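Long-range contacts in putative hemin transport system, substrate-binding protein (Burkholderia cenocepacia J2315, PDB 5GIZ), which binds heme in the periplasm and probably delivers it to an inner-membrane transporter as part of a bacterial heme-acquisition system: residues A171-M175 with L248-G252; T18-L22 with V111-V117. The contacts are given in a common frame with arbitrary orientation. Numbering follows the deposited sequence.

Contact 1 of 2, residues A171-M175 with L248-G252; sequences AADAM and LLGFG
A non-glycine residue in left-handed conformation, F251 (phi/psi 56/59), is the first after helix 245-249 to leave helical angles, and its ring meets the first turn of helix 171-178. That turn is regular, with M175 N bonded to A171 O at 2.9 Å. The backbones come nearest at A171 and L249 (CA atoms 5.5 Å apart), an approach alanine's small methyl permits: A171 CB lies 3.5 Å from L249 O. The F251 ring (chi1 -87°, chi2 86°) brings CE1 to 3.8 Å from A171 CB and CZ to 3.7 Å from A174 CB. Flexible M175 (mmm) brings SD to 4.4 Å from the F251 ring centroid, an oblique Met-aromatic contact; its CG is 3.3 Å from L248 O. L249 (mt) places CD2 3.9 Å from A172 CB. A172, L248 and L249 also pack on F154 of strand 151-159, M175 on helix 255-269. A171 and A172 belong to the heme site of heme-bound structures, empty in this apo chain. Van der Waals packing and the sulfur-aromatic pair thus make a buried, largely apolar interface beside that site.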
loop_
_atom_site.group_PDB
_atom_site.type_symbol
_atom_site.label_atom_id
_atom_site.label_comp_id
_atom_site.label_asym_id
_atom_site.label_seq_id
_atom_site.Cartn_x
_atom_site.Cartn_y
_atom_site.Cartn_z
ATOM N N ALA A 171 0.147 3.588 -6.771
ATOM C CA ALA A 171 0.649 3.862 -5.429
ATOM C C ALA A 171 2.137 4.186 -5.506
ATOM O O ALA A 171 2.615 5.094 -4.852
ATOM C CB ALA A 171 0.429 2.637 -4.521
ATOM N N ALA A 172 2.887 3.373 -6.260
ATOM C CA ALA A 172 4.318 3.570 -6.367
ATOM C C ALA A 172 4.695 4.952 -6.931
ATOM O O ALA A 172 5.602 5.599 -6.430
ATOM C CB ALA A 172 4.936 2.476 -7.236
ATOM N N ASP A 173 4.006 5.391 -7.984
ATOM C CA ASP A 173 4.251 6.716 -8.563
ATOM C C ASP A 173 4.088 7.810 -7.476
ATOM O O ASP A 173 4.901 8.694 -7.316
ATOM C CB ASP A 173 3.273 6.971 -9.713
ATOM C CG ASP A 173 3.535 8.267 -10.411
ATOM O OD1 ASP A 173 4.380 8.291 -11.325
ATOM O OD2 ASP A 173 2.884 9.258 -10.018
ATOM N N ALA A 174 3.015 7.708 -6.704
ATOM C CA ALA A 174 2.740 8.676 -5.665
ATOM C C ALA A 174 3.809 8.645 -4.576
ATOM O O ALA A 174 4.285 9.660 -4.119
ATOM C CB ALA A 174 1.371 8.427 -5.058
ATOM N N MET A 175 4.227 7.448 -4.198
ATOM C CA MET A 175 5.230 7.335 -3.139
ATOM C C MET A 175 6.606 7.887 -3.540
ATOM O O MET A 175 7.255 8.624 -2.785
ATOM C CB MET A 175 5.387 5.915 -2.648
ATOM C CG MET A 175 4.170 5.384 -1.936
ATOM S SD MET A 175 3.761 6.254 -0.414
ATOM C CE MET A 175 5.160 5.830 0.637
ATOM N N LEU A 248 5.140 0.001 2.016
ATOM C CA LEU A 248 5.465 0.962 0.954
ATOM C C LEU A 248 4.210 1.471 0.250
ATOM O O LEU A 248 4.052 2.690 0.013
ATOM C CB LEU A 248 6.397 0.276 -0.063
ATOM C CG LEU A 248 6.777 1.079 -1.301
ATOM C CD1 LEU A 248 7.484 2.376 -0.993
ATOM C CD2 LEU A 248 7.599 0.197 -2.246
ATOM N N LEU A 249 3.312 0.562 -0.143
ATOM C CA LEU A 249 2.272 0.865 -1.146
ATOM C C LEU A 249 0.875 0.996 -0.572
ATOM O O LEU A 249 -0.048 1.351 -1.325
ATOM C CB LEU A 249 2.248 -0.218 -2.216
ATOM C CG LEU A 249 3.542 -0.447 -3.008
ATOM C CD1 LEU A 249 3.442 -1.742 -3.809
ATOM C CD2 LEU A 249 3.881 0.763 -3.862
ATOM N N GLY A 250 0.685 0.681 0.710
ATOM C CA GLY A 250 -0.658 0.509 1.242
ATOM C C GLY A 250 -1.516 1.755 1.352
ATOM O O GLY A 250 -2.763 1.623 1.343
ATOM N N PHE A 251 -0.892 2.929 1.489
ATOM C CA PHE A 251 -1.675 4.170 1.705
ATOM C C PHE A 251 -2.588 4.036 2.917
ATOM O O PHE A 251 -3.817 4.118 2.816
ATOM C CB PHE A 251 -2.404 4.588 0.395
ATOM C CG PHE A 251 -1.542 5.407 -0.443
ATOM C CD1 PHE A 251 -0.653 4.818 -1.323
ATOM C CD2 PHE A 251 -1.462 6.777 -0.245
ATOM C CE1 PHE A 251 0.219 5.564 -2.056
ATOM C CE2 PHE A 251 -0.537 7.540 -0.942
ATOM C CZ PHE A 251 0.309 6.935 -1.832
ATOM N N GLY A 252 -1.978 3.787 4.066
ATOM C CA GLY A 252 -2.651 3.734 5.324
ATOM C C GLY A 252 -2.069 4.641 6.402
ATOM O O GLY A 252 -1.339 5.604 6.099
#

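Contact 2 of 2, residues T18-L22 with V111-V117; sequences TAFAL and VAQALDV
The second half of helix 13-23 (T18-L22) packs on V111-V117, which finishes helix 101-114 and turns toward helix 118-141. The nearest CA pairs are A19 with V111 (6.7 Å) and L22 with A112 (7.3 Å). V111 points at the first helix. With chi1 t (166°), its CG1 lies 3.8 Å from L22 CD1 and 4.3 Å from A19 CB, while its CB is 3.8 Å from T18 CG2. T18 suits this buried place because its methyl faces V111 while its OG1 bonds back to A14 O in its own helix. A112 follows, small enough for L22 CD1 to reach within 3.9 Å of its CA and 4.1 Å of its CB. The next inward residue is L115 (mt), whose N bonds to V111 O at 3.0 Å and whose CD1 is 4.3 Å from A19 CB and 4.4 Å from L22 CD1. D116 then adopts positive phi (57/44) and completes a Schellman motif, with D116 N to Q113 O at 3.1 Å and V117 N to A112 O at 2.8 Å; its carboxylate forms a salt bridge with R29. V117 (m), the N-cap residue of helix 118-141, returns to the interface with CG2 4.2 Å from L22 CD1. L22 (mt) thus reaches V111, A112, L115 and V117 through CD1, and it also touches A120 and L124 of helix 118-141. Since the touching groups are aliphatic, the contact rests on exclusion of water and close packing, the amides of L115, D116 and V117 bonding within their own segment.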
loop_
_atom_site.group_PDB
_atom_site.type_symbol
_atom_site.label_atom_id
_atom_site.label_comp_id
_atom_site.label_asym_id
_atom_site.label_seq_id
_atom_site.Cartn_x
_atom_site.Cartn_y
_atom_site.Cartn_z
ATOM N N THR A 18 -5.939 0.803 9.582
ATOM C CA THR A 18 -6.704 1.923 10.096
ATOM C C THR A 18 -7.587 1.500 11.258
ATOM O O THR A 18 -7.573 2.109 12.330
ATOM C CB THR A 18 -7.528 2.504 8.955
ATOM O OG1 THR A 18 -6.680 2.969 7.884
ATOM C CG2 THR A 18 -8.403 3.683 9.413
ATOM N N ALA A 19 -8.307 0.405 11.064
ATOM C CA ALA A 19 -9.136 -0.089 12.143
ATOM C C ALA A 19 -8.356 -0.377 13.397
ATOM O O ALA A 19 -8.730 0.035 14.501
ATOM C CB ALA A 19 -9.908 -1.308 11.713
ATOM N N PHE A 20 -7.246 -1.095 13.274
ATOM C CA PHE A 20 -6.500 -1.419 14.467
ATOM C C PHE A 20 -5.929 -0.172 15.099
ATOM O O PHE A 20 -5.845 -0.128 16.307
ATOM C CB PHE A 20 -5.439 -2.519 14.220
ATOM C CG PHE A 20 -6.017 -3.910 14.141
ATOM C CD1 PHE A 20 -6.573 -4.513 15.230
ATOM C CD2 PHE A 20 -6.072 -4.557 12.945
ATOM C CE1 PHE A 20 -7.148 -5.783 15.130
ATOM C CE2 PHE A 20 -6.575 -5.840 12.849
ATOM C CZ PHE A 20 -7.170 -6.423 13.913
ATOM N N ALA A 21 -5.560 0.847 14.297
ATOM C CA ALA A 21 -4.935 2.075 14.801
ATOM C C ALA A 21 -5.906 2.934 15.642
ATOM O O ALA A 21 -5.475 3.777 16.410
ATOM C CB ALA A 21 -4.383 2.891 13.635
ATOM N N LEU A 22 -7.195 2.723 15.465
ATOM C CA LEU A 22 -8.210 3.442 16.231
ATOM C C LEU A 22 -8.361 2.934 17.656
ATOM O O LEU A 22 -8.781 3.706 18.519
ATOM C CB LEU A 22 -9.581 3.406 15.528
ATOM C CG LEU A 22 -9.617 4.141 14.183
ATOM C CD1 LEU A 22 -10.802 3.682 13.348
ATOM C CD2 LEU A 22 -9.690 5.643 14.428
ATOM N N VAL A 111 -13.526 5.019 8.230
ATOM C CA VAL A 111 -13.537 3.807 9.011
ATOM C C VAL A 111 -14.035 4.189 10.435
ATOM O O VAL A 111 -14.860 3.509 10.998
ATOM C CB VAL A 111 -12.131 3.146 9.047
ATOM C CG1 VAL A 111 -12.063 2.081 10.145
ATOM C CG2 VAL A 111 -11.814 2.572 7.668
ATOM N N ALA A 112 -13.564 5.317 10.999
ATOM C CA ALA A 112 -14.007 5.682 12.352
ATOM C C ALA A 112 -15.540 5.925 12.408
ATOM O O ALA A 112 -16.215 5.535 13.382
ATOM C CB ALA A 112 -13.255 6.913 12.845
ATOM N N GLN A 113 -16.082 6.522 11.347
ATOM C CA GLN A 113 -17.530 6.698 11.231
ATOM C C GLN A 113 -18.253 5.357 11.182
ATOM O O GLN A 113 -19.220 5.151 11.925
ATOM C CB GLN A 113 -17.903 7.475 9.971
ATOM C CG GLN A 113 -19.430 7.532 9.697
ATOM C CD GLN A 113 -20.253 8.241 10.763
ATOM O OE1 GLN A 113 -21.428 7.898 10.993
ATOM N NE2 GLN A 113 -19.667 9.247 11.405
ATOM N N ALA A 114 -17.783 4.448 10.309
ATOM C CA ALA A 114 -18.434 3.155 10.116
ATOM C C ALA A 114 -18.459 2.359 11.409
ATOM O O ALA A 114 -19.410 1.610 11.665
ATOM C CB ALA A 114 -17.743 2.359 9.024
ATOM N N LEU A 115 -17.406 2.520 12.216
ATOM C CA LEU A 115 -17.212 1.785 13.483
ATOM C C LEU A 115 -17.796 2.513 14.715
ATOM O O LEU A 115 -17.702 2.002 15.826
ATOM C CB LEU A 115 -15.730 1.467 13.703
ATOM C CG LEU A 115 -15.095 0.515 12.680
ATOM C CD1 LEU A 115 -13.627 0.329 13.017
ATOM C CD2 LEU A 115 -15.800 -0.829 12.604
ATOM N N ASP A 116 -18.385 3.676 14.469
ATOM C CA ASP A 116 -19.009 4.525 15.495
ATOM C C ASP A 116 -18.001 4.872 16.576
ATOM O O ASP A 116 -18.280 4.811 17.790
ATOM C CB ASP A 116 -20.251 3.834 16.051
ATOM C CG ASP A 116 -21.067 4.721 16.948
ATOM O OD1 ASP A 116 -21.116 5.967 16.782
ATOM O OD2 ASP A 116 -21.715 4.116 17.833
ATOM N N VAL A 117 -16.801 5.231 16.124
ATOM C CA VAL A 117 -15.786 5.747 17.033
ATOM C C VAL A 117 -15.236 7.077 16.525
ATOM O O VAL A 117 -14.037 7.219 16.279
ATOM C CB VAL A 117 -14.670 4.728 17.303
ATOM C CG1 VAL A 117 -15.202 3.562 18.142
ATOM C CG2 VAL A 117 -14.022 4.192 16.006
#

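Contact 2 lies within the span 18-117 and closes before contact 1 opens; their centres are 21 Å apart and their nearest atoms about 5 Å. Contact 2 lies inside the N-terminal lobe, packing helices against its parallel sheet where the chain enters the long helix 118-141 that links the two lobes, as in other class III periplasmic binding proteins. Contact 1 lies near the middle of the molecule, against strand 151-159 of the second lobe and helix 255-269. Their surroundings bridge the two: T18 touches P253, and F251 O accepts a hydrogen bond from K107 of helix 101-114. Of the two, contact 1 holds heme-site residues, whereas contact 2 belongs to the interior packing of its lobe.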